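Local coordinates for protein malate dehydrogenase (Plasmodium falciparum, PDB 5NFR) that catalyses the NAD-dependent interconversion of malate and oxaloacetate, and works as an oligomer, at residues G10-I15 and S227-P232; R81-T86 and E219-A224; V117-D122 and G172-L177; C140-I145 and A234-M239. All coordinates share one frame; numbering follows the deposited sequence.

Contact 1 of 4, residues G10-I15 and S227-P232; sequences GQIGAI and SAAFAP
Ala-229 N and Phe-230 N, both in the segment that meets Ile-12 and Ile-15, donate hydrogen bonds to OD2 of Asp-44 of a neighbouring subunit. Ala-231 N holds OD1 of the same carboxylate. The acid thus sits at the start of helix 230-244 and probably steadies it there. The contact within the chain is apolar. Ala-229 CB lies 3.8 Å from Gln-11 CB and also touches the tip of Ile-15. Ile-15 CD1 stands over one face of the Phe-230 ring, 3.8 Å from its centroid and 20° off the normal, a CH-pi contact. It is shifted toward the CD1-CE1 side, with Phe-230 CE1 3.6 Å from Ile-15 CD1. Ile-12 makes the second apolar patch. Its CG1 is anti to the carbonyl carbon (chi1 -65°) and its chain runs on extended. This carries Ile-12 CD1 to 3.9 Å from Pro-232 CB, while Ile-12 CG1 lies 3.9 Å from Ala-229 CA. The Ile-12 and Pro-232 side chains lie roughly perpendicular. Gly-10 and Gly-13 are the second and third glycines of what appears to be the GxGxxG strand-turn-helix motif of a Rossmann fold, part of the predicted NAD(+) site.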
loop_
_atom_site.group_PDB
_atom_site.type_symbol
_atom_site.label_atom_id
_atom_site.label_comp_id
_atom_site.label_asym_id
_atom_site.label_seq_id
_atom_site.Cartn_x
_atom_site.Cartn_y
_atom_site.Cartn_z
ATOM N N GLY A 10 -32.807 22.781 -1.592
ATOM C CA GLY A 10 -31.376 22.908 -1.685
ATOM C C GLY A 10 -30.885 23.366 -3.079
ATOM O O GLY A 10 -31.632 23.917 -3.905
ATOM N N GLN A 11 -29.608 23.116 -3.342
ATOM C CA GLN A 11 -28.963 23.530 -4.541
ATOM C C GLN A 11 -29.718 23.028 -5.823
ATOM O O GLN A 11 -30.029 23.844 -6.690
ATOM C CB GLN A 11 -27.497 23.069 -4.586
ATOM C CG GLN A 11 -26.502 24.063 -4.041
ATOM C CD GLN A 11 -26.314 25.364 -4.850
ATOM O OE1 GLN A 11 -27.156 26.257 -4.750
ATOM N NE2 GLN A 11 -25.277 25.421 -5.730
ATOM N N ILE A 12 -29.976 21.731 -5.879
ATOM C CA ILE A 12 -30.561 21.104 -7.019
ATOM C C ILE A 12 -31.960 21.610 -7.297
ATOM O O ILE A 12 -32.253 22.123 -8.377
ATOM C CB ILE A 12 -30.490 19.618 -6.985
ATOM C CG1 ILE A 12 -29.027 19.170 -7.062
ATOM C CG2 ILE A 12 -31.169 19.093 -8.236
ATOM C CD1 ILE A 12 -28.784 17.695 -6.914
ATOM N N GLY A 13 -32.766 21.604 -6.277
ATOM C CA GLY A 13 -34.122 22.105 -6.319
ATOM C C GLY A 13 -34.162 23.520 -6.822
ATOM O O GLY A 13 -34.979 23.825 -7.710
ATOM N N ALA A 14 -33.361 24.410 -6.224
ATOM C CA ALA A 14 -33.422 25.808 -6.635
ATOM C C ALA A 14 -33.068 25.960 -8.139
ATOM O O ALA A 14 -33.663 26.754 -8.835
ATOM C CB ALA A 14 -32.525 26.633 -5.809
ATOM N N ILE A 15 -32.048 25.253 -8.601
ATOM C CA ILE A 15 -31.565 25.394 -9.958
ATOM C C ILE A 15 -32.629 24.819 -10.971
ATOM O O ILE A 15 -32.906 25.459 -11.941
ATOM C CB ILE A 15 -30.217 24.716 -10.163
ATOM C CG1 ILE A 15 -29.086 25.488 -9.441
ATOM C CG2 ILE A 15 -29.854 24.668 -11.650
ATOM C CD1 ILE A 15 -27.763 24.745 -9.365
ATOM N N SER A 227 -21.593 18.485 -3.707
ATOM C CA SER A 227 -21.959 17.591 -4.782
ATOM C C SER A 227 -22.471 18.390 -6.004
ATOM O O SER A 227 -22.880 19.555 -5.856
ATOM C CB SER A 227 -22.918 16.495 -4.296
ATOM O OG SER A 227 -24.004 17.057 -3.615
ATOM N N ALA A 228 -22.392 17.741 -7.164
ATOM C CA ALA A 228 -22.811 18.344 -8.461
ATOM C C ALA A 228 -24.270 18.809 -8.380
ATOM O O ALA A 228 -25.071 18.234 -7.658
ATOM C CB ALA A 228 -22.636 17.380 -9.547
ATOM N N ALA A 229 -24.538 19.986 -8.929
ATOM C CA ALA A 229 -25.862 20.630 -8.793
ATOM C C ALA A 229 -26.434 21.097 -10.173
ATOM O O ALA A 229 -27.603 20.945 -10.413
ATOM C CB ALA A 229 -25.801 21.844 -7.814
ATOM N N PHE A 230 -25.587 21.677 -11.044
ATOM C CA PHE A 230 -26.057 22.204 -12.313
ATOM C C PHE A 230 -26.476 21.105 -13.298
ATOM O O PHE A 230 -27.582 21.179 -13.829
ATOM C CB PHE A 230 -25.040 23.152 -12.952
ATOM C CG PHE A 230 -24.908 24.420 -12.192
ATOM C CD1 PHE A 230 -25.847 25.430 -12.364
ATOM C CD2 PHE A 230 -23.854 24.604 -11.314
ATOM C CE1 PHE A 230 -25.725 26.627 -11.660
ATOM C CE2 PHE A 230 -23.707 25.800 -10.624
ATOM C CZ PHE A 230 -24.631 26.829 -10.791
ATOM N N ALA A 231 -25.605 20.115 -13.501
ATOM C CA ALA A 231 -25.889 19.042 -14.414
ATOM C C ALA A 231 -27.099 18.159 -13.948
ATOM O O ALA A 231 -28.019 17.960 -14.728
ATOM C CB ALA A 231 -24.665 18.192 -14.706
ATOM N N PRO A 232 -27.159 17.881 -12.618
ATOM C CA PRO A 232 -28.392 17.184 -12.150
ATOM C C PRO A 232 -29.653 17.969 -12.392
ATOM O O PRO A 232 -30.646 17.396 -12.849
ATOM C CB PRO A 232 -28.147 17.062 -10.660
ATOM C CG PRO A 232 -26.640 16.957 -10.564
ATOM C CD PRO A 232 -26.058 17.806 -11.645
#

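Contact 2 of 4, residues R81-T86 and E219-A224; sequences RKEGMT and EIIKLA
Arg-81 has CG between its backbone N and carbonyl carbon (chi1 58°), and from there its chain is extended to NE. Ile-221 has CG1 anti to the carbonyl carbon (chi1 -75°) and its chain continues extended, which brings CD1 to that arginine. This is the loop between strand 72-75 and helix 91-108 of the Rossmann domain, resting on the end of helix 203-224. Arg-81 is predicted to bind substrate, and its NE is hydrogen-bonded to the bound citrate.

Ile-221 CD1 comes to 3.6 Å from Arg-81 NE and 3.8 Å from Arg-81 CG. It approaches the guanidinium obliquely. The other branch turns to the backbone: Ile-221 CG2 lies 3.5 Å from Glu-83 N. One isoleucine thus touches both the arginine and the turn that follows it.

That turn is a type II beta turn from Lys-82 to Met-85, with Gly-84 at its third position. Met-85 N bonds to Lys-82 O at 3.3 Å. Arg-81 NH2 reaches over to Met-85 O at 3.0 Å, with an angle of 154° at the hydrogen. The oxygen is met on a lone pair in the carbonyl plane and lies close to the guanidinium plane. The bond should help fix the rotation of the guanidinium. Arg-87 lies beside the Arg-81 guanidinium and also bonds the citrate.

At the outer edge, Glu-83 and Lys-222 cross obliquely. Glu-83 OE2 touches Lys-222 CE at 3.7 Å, and the charged atoms Glu-83 OE2 and Lys-222 NZ stay 4.7 Å apart.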
loop_
_atom_site.group_PDB
_atom_site.type_symbol
_atom_site.label_atom_id
_atom_site.label_comp_id
_atom_site.label_asym_id
_atom_site.label_seq_id
_atom_site.Cartn_x
_atom_site.Cartn_y
_atom_site.Cartn_z
ATOM N N ARG A 81 -23.985 13.212 0.423
ATOM C CA ARG A 81 -22.802 12.570 0.903
ATOM C C ARG A 81 -21.651 13.512 0.840
ATOM O O ARG A 81 -21.615 14.400 0.004
ATOM C CB ARG A 81 -22.476 11.296 0.135
ATOM C CG ARG A 81 -22.280 11.401 -1.373
ATOM C CD ARG A 81 -21.438 10.252 -1.934
ATOM N NE ARG A 81 -21.281 10.299 -3.381
ATOM C CZ ARG A 81 -20.422 9.564 -4.058
ATOM N NH1 ARG A 81 -20.391 9.648 -5.396
ATOM N NH2 ARG A 81 -19.594 8.736 -3.436
ATOM N N LYS A 82 -20.711 13.306 1.770
ATOM C CA LYS A 82 -19.459 14.078 1.894
ATOM C C LYS A 82 -18.323 13.249 1.323
ATOM O O LYS A 82 -18.509 12.115 0.962
ATOM C CB LYS A 82 -19.129 14.461 3.388
ATOM C CG LYS A 82 -19.777 15.736 3.883
ATOM C CD LYS A 82 -21.238 15.518 4.272
ATOM C CE LYS A 82 -21.948 16.836 4.611
ATOM N NZ LYS A 82 -23.401 16.638 4.928
ATOM N N GLU A 83 -17.150 13.873 1.249
ATOM C CA GLU A 83 -15.943 13.203 0.892
ATOM C C GLU A 83 -15.731 11.889 1.672
ATOM O O GLU A 83 -15.963 11.815 2.908
ATOM C CB GLU A 83 -14.764 14.152 1.121
ATOM C CG GLU A 83 -13.868 14.071 -0.061
ATOM C CD GLU A 83 -12.471 14.594 0.083
ATOM O OE1 GLU A 83 -12.199 15.737 0.184
ATOM O OE2 GLU A 83 -11.580 13.900 -0.161
ATOM N N GLY A 84 -15.279 10.843 0.985
ATOM C CA GLY A 84 -15.009 9.532 1.638
ATOM C C GLY A 84 -16.199 8.623 1.899
ATOM O O GLY A 84 -16.055 7.431 1.828
ATOM N N MET A 85 -17.407 9.194 1.955
ATOM C CA MET A 85 -18.663 8.424 1.889
ATOM C C MET A 85 -19.054 7.896 0.463
ATOM O O MET A 85 -18.750 8.503 -0.573
ATOM C CB MET A 85 -19.829 9.277 2.363
ATOM C CG MET A 85 -19.680 9.880 3.738
ATOM S SD MET A 85 -21.266 10.629 4.141
ATOM C CE MET A 85 -20.868 11.459 5.673
ATOM N N THR A 86 -19.767 6.766 0.434
ATOM C CA THR A 86 -20.488 6.295 -0.757
ATOM C C THR A 86 -21.927 6.832 -0.695
ATOM O O THR A 86 -22.392 7.336 0.346
ATOM C CB THR A 86 -20.523 4.754 -0.833
ATOM O OG1 THR A 86 -21.259 4.253 0.290
ATOM C CG2 THR A 86 -19.104 4.133 -0.866
ATOM N N GLU A 219 -15.512 12.688 -7.566
ATOM C CA GLU A 219 -14.428 13.589 -7.931
ATOM C C GLU A 219 -14.864 15.024 -7.754
ATOM O O GLU A 219 -14.065 15.891 -7.385
ATOM C CB GLU A 219 -13.915 13.335 -9.342
ATOM C CG GLU A 219 -12.513 13.919 -9.581
ATOM C CD GLU A 219 -12.138 14.079 -11.087
ATOM O OE1 GLU A 219 -12.857 13.585 -12.014
ATOM O OE2 GLU A 219 -11.088 14.741 -11.356
ATOM N N ILE A 220 -16.120 15.302 -8.112
ATOM C CA ILE A 220 -16.637 16.694 -7.960
ATOM C C ILE A 220 -16.691 17.032 -6.447
ATOM O O ILE A 220 -16.525 18.151 -6.094
ATOM C CB ILE A 220 -17.991 16.856 -8.700
ATOM C CG1 ILE A 220 -17.734 16.922 -10.179
ATOM C CG2 ILE A 220 -18.786 18.038 -8.237
ATOM C CD1 ILE A 220 -19.000 16.704 -11.068
ATOM N N ILE A 221 -17.199 16.073 -5.634
ATOM C CA ILE A 221 -17.334 16.279 -4.199
ATOM C C ILE A 221 -15.939 16.639 -3.613
ATOM O O ILE A 221 -15.823 17.639 -2.933
ATOM C CB ILE A 221 -17.930 15.095 -3.487
ATOM C CG1 ILE A 221 -19.427 15.044 -3.754
ATOM C CG2 ILE A 221 -17.714 15.204 -1.958
ATOM C CD1 ILE A 221 -20.103 13.676 -3.506
ATOM N N LYS A 222 -14.913 15.882 -4.009
ATOM C CA LYS A 222 -13.551 16.129 -3.638
ATOM C C LYS A 222 -13.069 17.518 -4.047
ATOM O O LYS A 222 -12.544 18.248 -3.233
ATOM C CB LYS A 222 -12.603 15.046 -4.202
ATOM C CG LYS A 222 -11.103 15.400 -4.123
ATOM C CD LYS A 222 -10.183 14.254 -4.535
ATOM C CE LYS A 222 -9.969 13.298 -3.381
ATOM N NZ LYS A 222 -8.991 12.202 -3.670
ATOM N N LEU A 223 -13.235 17.888 -5.281
ATOM C CA LEU A 223 -12.771 19.181 -5.782
ATOM C C LEU A 223 -13.634 20.340 -5.268
ATOM O O LEU A 223 -13.132 21.277 -4.690
ATOM C CB LEU A 223 -12.709 19.162 -7.307
ATOM C CG LEU A 223 -11.710 18.169 -7.961
ATOM C CD1 LEU A 223 -12.026 18.001 -9.475
ATOM C CD2 LEU A 223 -10.278 18.588 -7.772
ATOM N N ALA A 224 -14.916 20.317 -5.516
ATOM C CA ALA A 224 -15.788 21.449 -5.218
ATOM C C ALA A 224 -16.241 21.485 -3.796
ATOM O O ALA A 224 -16.906 22.435 -3.399
ATOM C CB ALA A 224 -17.012 21.409 -6.123
#

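Contact 3 of 4, residues V117-D122 and G172-L177; sequences VSNPLD and GGHGDL. With CIT (citric acid), chain Q.
The predicted active site lies where Asn-119, Leu-121 and Asp-122 of the Rossmann domain meet His-174, the predicted proton acceptor. Segment 172-177 comes from the C-terminal domain. The bond that joins the two is short and straight: His-174 N donates to Asp-122 OD2 at 2.8 Å, with an angle of 173° at the hydrogen. It reaches the syn side of the carboxylate, tilted somewhat from its plane. Asp-122 OD1 is taken by Gly-269 N, so both oxygens are held. Gly-173 CA packs 3.4 Å from Asp-122 OD2.

His-174 CG is anti to the backbone N (chi1 -178°), and the ring reaches the pocket, its edge turned to Asn-119. Asn-119 OD1 is near the ring plane, 3.8 Å from His-174 CD2. The amide and ring planes are 22° apart. Leu-121 CB touches His-174 CB at 4.2 Å.

Citrate, probably from the crystallisation liquor, occupies the pocket at the ring edge. Asn-119 ND2 makes a weak bond to its O4 at 2.6 Å, and His-174 NE2 a weak one to its O6 at 2.9 Å. Arg-81, Arg-87 and Arg-150 also bind this anion. A cis peptide joins Asn-119 to Pro-120 at the turn into helix 121-132. His-174 ND1 is hydrogen-bonded to Asp-147 OD2, the His-Asp pair typical of the catalytic centre of lactate and malate dehydrogenases.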
loop_
_atom_site.group_PDB
_atom_site.type_symbol
_atom_site.label_atom_id
_atom_site.label_comp_id
_atom_site.label_asym_id
_atom_site.label_seq_id
_atom_site.Cartn_x
_atom_site.Cartn_y
_atom_site.Cartn_z
ATOM N N VAL A 117 -34.782 12.263 -6.907
ATOM C CA VAL A 117 -33.312 12.553 -7.002
ATOM C C VAL A 117 -32.438 12.261 -5.782
ATOM O O VAL A 117 -31.275 11.957 -5.947
ATOM C CB VAL A 117 -33.084 14.019 -7.363
ATOM C CG1 VAL A 117 -31.709 14.223 -7.944
ATOM C CG2 VAL A 117 -34.196 14.481 -8.348
ATOM N N SER A 118 -32.968 12.282 -4.561
ATOM C CA SER A 118 -32.218 11.773 -3.351
ATOM C C SER A 118 -31.410 10.491 -3.510
ATOM O O SER A 118 -31.924 9.480 -4.014
ATOM C CB SER A 118 -33.187 11.527 -2.195
ATOM O OG SER A 118 -34.142 12.583 -2.128
ATOM N N ASN A 119 -30.194 10.466 -2.982
ATOM C CA ASN A 119 -29.311 9.294 -3.045
ATOM C C ASN A 119 -29.432 8.331 -1.859
ATOM O O ASN A 119 -30.081 8.668 -0.874
ATOM C CB ASN A 119 -27.864 9.703 -3.124
ATOM C CG ASN A 119 -27.468 10.066 -4.520
ATOM O OD1 ASN A 119 -27.738 9.312 -5.511
ATOM N ND2 ASN A 119 -26.982 11.280 -4.674
ATOM N N PRO A 120 -28.912 7.092 -2.010
ATOM C CA PRO A 120 -28.644 6.503 -3.353
ATOM C C PRO A 120 -29.880 6.353 -4.277
ATOM O O PRO A 120 -30.919 5.743 -3.917
ATOM C CB PRO A 120 -28.051 5.154 -3.014
ATOM C CG PRO A 120 -28.718 4.786 -1.734
ATOM C CD PRO A 120 -29.115 6.048 -1.017
ATOM N N LEU A 121 -29.731 6.871 -5.502
ATOM C CA LEU A 121 -30.867 7.160 -6.374
ATOM C C LEU A 121 -31.854 5.936 -6.609
ATOM O O LEU A 121 -33.034 6.043 -6.245
ATOM C CB LEU A 121 -30.435 7.732 -7.725
ATOM C CG LEU A 121 -31.754 7.961 -8.492
ATOM C CD1 LEU A 121 -32.293 9.332 -8.268
ATOM C CD2 LEU A 121 -31.656 7.564 -9.929
ATOM N N ASP A 122 -31.361 4.854 -7.204
ATOM C CA ASP A 122 -32.232 3.764 -7.568
ATOM C C ASP A 122 -32.976 3.209 -6.365
ATOM O O ASP A 122 -34.193 3.008 -6.393
ATOM C CB ASP A 122 -31.479 2.644 -8.212
ATOM C CG ASP A 122 -30.630 3.109 -9.340
ATOM O OD1 ASP A 122 -30.940 2.732 -10.456
ATOM O OD2 ASP A 122 -29.619 3.797 -9.099
ATOM N N GLY A 172 -28.122 0.539 -15.669
ATOM C CA GLY A 172 -27.829 0.141 -14.300
ATOM C C GLY A 172 -27.874 1.235 -13.287
ATOM O O GLY A 172 -28.158 2.408 -13.568
ATOM N N GLY A 173 -27.592 0.818 -12.066
ATOM C CA GLY A 173 -27.659 1.702 -10.874
ATOM C C GLY A 173 -26.677 2.874 -10.925
ATOM O O GLY A 173 -25.668 2.786 -11.630
ATOM N N HIS A 174 -27.076 3.978 -10.321
ATOM C CA HIS A 174 -26.297 5.162 -10.319
ATOM C C HIS A 174 -25.183 4.999 -9.278
ATOM O O HIS A 174 -25.363 5.274 -8.071
ATOM C CB HIS A 174 -27.223 6.323 -9.998
ATOM C CG HIS A 174 -26.535 7.660 -10.008
ATOM N ND1 HIS A 174 -25.712 8.066 -11.045
ATOM C CD2 HIS A 174 -26.538 8.679 -9.108
ATOM C CE1 HIS A 174 -25.222 9.258 -10.765
ATOM N NE2 HIS A 174 -25.698 9.642 -9.594
ATOM N N GLY A 175 -24.115 4.352 -9.709
ATOM C CA GLY A 175 -23.124 3.897 -8.807
ATOM C C GLY A 175 -22.051 3.196 -9.578
ATOM O O GLY A 175 -22.008 3.245 -10.783
ATOM N N ASP A 176 -21.132 2.604 -8.813
ATOM C CA ASP A 176 -19.932 1.946 -9.343
ATOM C C ASP A 176 -20.224 0.823 -10.357
ATOM O O ASP A 176 -19.318 0.372 -11.043
ATOM C CB ASP A 176 -19.100 1.346 -8.189
ATOM C CG ASP A 176 -18.378 2.380 -7.389
ATOM O OD1 ASP A 176 -17.402 1.989 -6.700
ATOM O OD2 ASP A 176 -18.744 3.593 -7.405
ATOM N N LEU A 177 -21.450 0.314 -10.367
ATOM C CA LEU A 177 -21.827 -0.779 -11.270
ATOM C C LEU A 177 -22.588 -0.326 -12.523
ATOM O O LEU A 177 -23.253 -1.116 -13.163
ATOM C CB LEU A 177 -22.633 -1.800 -10.466
ATOM C CG LEU A 177 -21.888 -2.471 -9.263
ATOM C CD1 LEU A 177 -22.694 -3.634 -8.724
ATOM C CD2 LEU A 177 -20.473 -2.939 -9.545
HETATM C C1 CIT Q . -23.193 12.229 -5.476
HETATM O O1 CIT Q . -22.220 11.767 -6.113
HETATM O O2 CIT Q . -23.230 12.094 -4.202
HETATM C C2 CIT Q . -24.520 12.623 -6.180
HETATM C C3 CIT Q . -24.793 13.006 -7.637
HETATM O O7 CIT Q . -24.896 14.451 -7.707
HETATM C C4 CIT Q . -26.180 12.565 -7.912
HETATM C C5 CIT Q . -27.118 13.535 -7.208
HETATM O O3 CIT Q . -27.355 14.656 -7.625
HETATM O O4 CIT Q . -27.671 13.319 -6.131
HETATM C C6 CIT Q . -23.699 12.737 -8.638
HETATM O O5 CIT Q . -22.910 13.678 -9.001
HETATM O O6 CIT Q . -23.561 11.576 -9.000
#

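Contact 4 of 4, residues C140-I145 and A234-M239; sequences CGMAGI and AAITKM
Met-239 lies in helix 230-244, which packs here on strand 139-141, the outermost strand on one side of the parallel Rossmann sheet within this chain, and on the turn into helix 144-158. From CB its chain sets out with CG anti to the carbonyl carbon (chi1 -59°) and is extended at the next bond. Met-239 CG meets Ile-145 CD1 at 3.5 Å. Met-239 SD lies beside Ile-145 CD1 (4.0 Å) and near Met-142 CA. Its separation from Met-142 CB is unusually short, and that detail is doubtful. A bend at chi3 (67°) turns the tip toward the strand, where Met-239 CE touches Cys-140 SG at 3.5 Å. Met-239 CE also lies 4.0 Å from Gly-141 O. The Met-239 and Ile-145 side chains run antiparallel where they pass.

One turn earlier in the helix, Ala-235 CB is touched by two partners. Ile-145 CG2 approaches this Ala-235 CB at 3.7 Å, and Met-142 SD approaches it at 3.6 Å. Ala-235 also packs on Ile-51 of a neighbouring subunit. Ile-236 extends the apolar surface toward Ile-12 and Val-117. Its side chain lies across that of Met-142, with Ile-236 CG1 3.6 Å from Met-142 CG.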
loop_
_atom_site.group_PDB
_atom_site.type_symbol
_atom_site.label_atom_id
_atom_site.label_comp_id
_atom_site.label_asym_id
_atom_site.label_seq_id
_atom_site.Cartn_x
_atom_site.Cartn_y
_atom_site.Cartn_z
ATOM N N CYS A 140 -40.171 7.910 -11.420
ATOM C CA CYS A 140 -38.872 7.562 -11.972
ATOM C C CYS A 140 -37.813 8.314 -11.176
ATOM O O CYS A 140 -38.163 9.120 -10.296
ATOM C CB CYS A 140 -38.787 7.906 -13.420
ATOM S SG CYS A 140 -39.011 9.673 -13.725
ATOM N N GLY A 141 -36.564 7.985 -11.432
ATOM C CA GLY A 141 -35.493 8.755 -10.930
ATOM C C GLY A 141 -34.512 9.221 -11.983
ATOM O O GLY A 141 -34.211 8.470 -12.889
ATOM N N MET A 142 -33.917 10.431 -11.823
ATOM C CA MET A 142 -32.892 10.856 -12.749
ATOM C C MET A 142 -31.576 10.393 -12.316
ATOM O O MET A 142 -31.194 10.594 -11.152
ATOM C CB MET A 142 -32.980 12.341 -13.079
ATOM C CG MET A 142 -31.971 13.293 -12.742
ATOM S SD MET A 142 -30.281 12.952 -13.181
ATOM C CE MET A 142 -29.716 13.577 -11.602
ATOM N N ALA A 143 -30.867 9.766 -13.239
ATOM C CA ALA A 143 -29.502 9.467 -13.085
ATOM C C ALA A 143 -28.800 9.235 -14.375
ATOM O O ALA A 143 -27.757 9.875 -14.618
ATOM C CB ALA A 143 -29.289 8.283 -12.179
ATOM N N GLY A 144 -29.266 8.293 -15.141
ATOM C CA GLY A 144 -28.662 7.989 -16.439
ATOM C C GLY A 144 -28.318 9.215 -17.276
ATOM O O GLY A 144 -27.370 9.195 -18.054
ATOM N N ILE A 145 -29.167 10.259 -17.252
ATOM C CA ILE A 145 -28.944 11.355 -18.158
ATOM C C ILE A 145 -27.670 12.079 -17.692
ATOM O O ILE A 145 -26.885 12.570 -18.513
ATOM C CB ILE A 145 -30.103 12.335 -18.224
ATOM C CG1 ILE A 145 -31.273 11.698 -18.930
ATOM C CG2 ILE A 145 -29.686 13.596 -19.022
ATOM C CD1 ILE A 145 -32.601 12.462 -18.769
ATOM N N ALA A 234 -30.276 20.082 -14.820
ATOM C CA ALA A 234 -30.495 20.188 -16.301
ATOM C C ALA A 234 -31.103 18.852 -16.790
ATOM O O ALA A 234 -32.131 18.826 -17.379
ATOM C CB ALA A 234 -29.191 20.442 -17.025
ATOM N N ALA A 235 -30.508 17.766 -16.353
ATOM C CA ALA A 235 -31.104 16.427 -16.529
ATOM C C ALA A 235 -32.553 16.345 -16.069
ATOM O O ALA A 235 -33.393 15.853 -16.790
ATOM C CB ALA A 235 -30.298 15.401 -15.802
ATOM N N ILE A 236 -32.839 16.810 -14.875
ATOM C CA ILE A 236 -34.201 16.769 -14.298
ATOM C C ILE A 236 -35.108 17.507 -15.260
ATOM O O ILE A 236 -36.181 16.995 -15.601
ATOM C CB ILE A 236 -34.265 17.322 -12.829
ATOM C CG1 ILE A 236 -33.552 16.363 -11.906
ATOM C CG2 ILE A 236 -35.687 17.509 -12.361
ATOM C CD1 ILE A 236 -33.162 16.950 -10.547
ATOM N N THR A 237 -34.716 18.743 -15.597
ATOM C CA THR A 237 -35.513 19.623 -16.402
ATOM C C THR A 237 -35.840 18.953 -17.754
ATOM O O THR A 237 -36.900 19.115 -18.259
ATOM C CB THR A 237 -34.818 20.978 -16.528
ATOM O OG1 THR A 237 -34.676 21.547 -15.234
ATOM C CG2 THR A 237 -35.690 21.969 -17.332
ATOM N N LYS A 238 -34.897 18.198 -18.287
ATOM C CA LYS A 238 -35.079 17.558 -19.538
ATOM C C LYS A 238 -36.171 16.467 -19.412
ATOM O O LYS A 238 -37.020 16.358 -20.261
ATOM C CB LYS A 238 -33.743 16.976 -19.988
ATOM C CG LYS A 238 -33.702 16.598 -21.460
ATOM C CD LYS A 238 -32.362 16.853 -22.147
ATOM C CE LYS A 238 -32.524 17.038 -23.676
ATOM N NZ LYS A 238 -32.916 15.736 -24.387
ATOM N N MET A 239 -36.210 15.725 -18.320
ATOM C CA MET A 239 -37.261 14.754 -18.054
ATOM C C MET A 239 -38.590 15.437 -17.788
ATOM O O MET A 239 -39.650 14.881 -18.128
ATOM C CB MET A 239 -36.895 13.892 -16.816
ATOM C CG MET A 239 -35.575 13.145 -16.986
ATOM S SD MET A 239 -34.917 12.376 -15.511
ATOM C CE MET A 239 -36.117 11.086 -15.170
#

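From the N terminus, the first strand leads to 10-15, where contact 1 opens the longest loop, closing at 227-232. Contact 2 (81-86 with 219-224) lies within that loop, and contact 3 (117-122 with 172-177) within contact 2. Contact 4 starts at 140-145, inside all three loops, and closes at 234-239, beyond them, so it crosses each. Contacts 1 to 3 each bind the NAD-binding domain to the C-terminal domain. Contact 4 joins the edge of the Rossmann sheet and the start of helix 144-158 to helix 230-244. Contacts 1 and 4 share that helix and touch through Ile-12 and Ile-236. Contacts 3 and 4 meet at Leu-121 and Ala-143. Contacts 1, 2 and 4 also reach the second subunit.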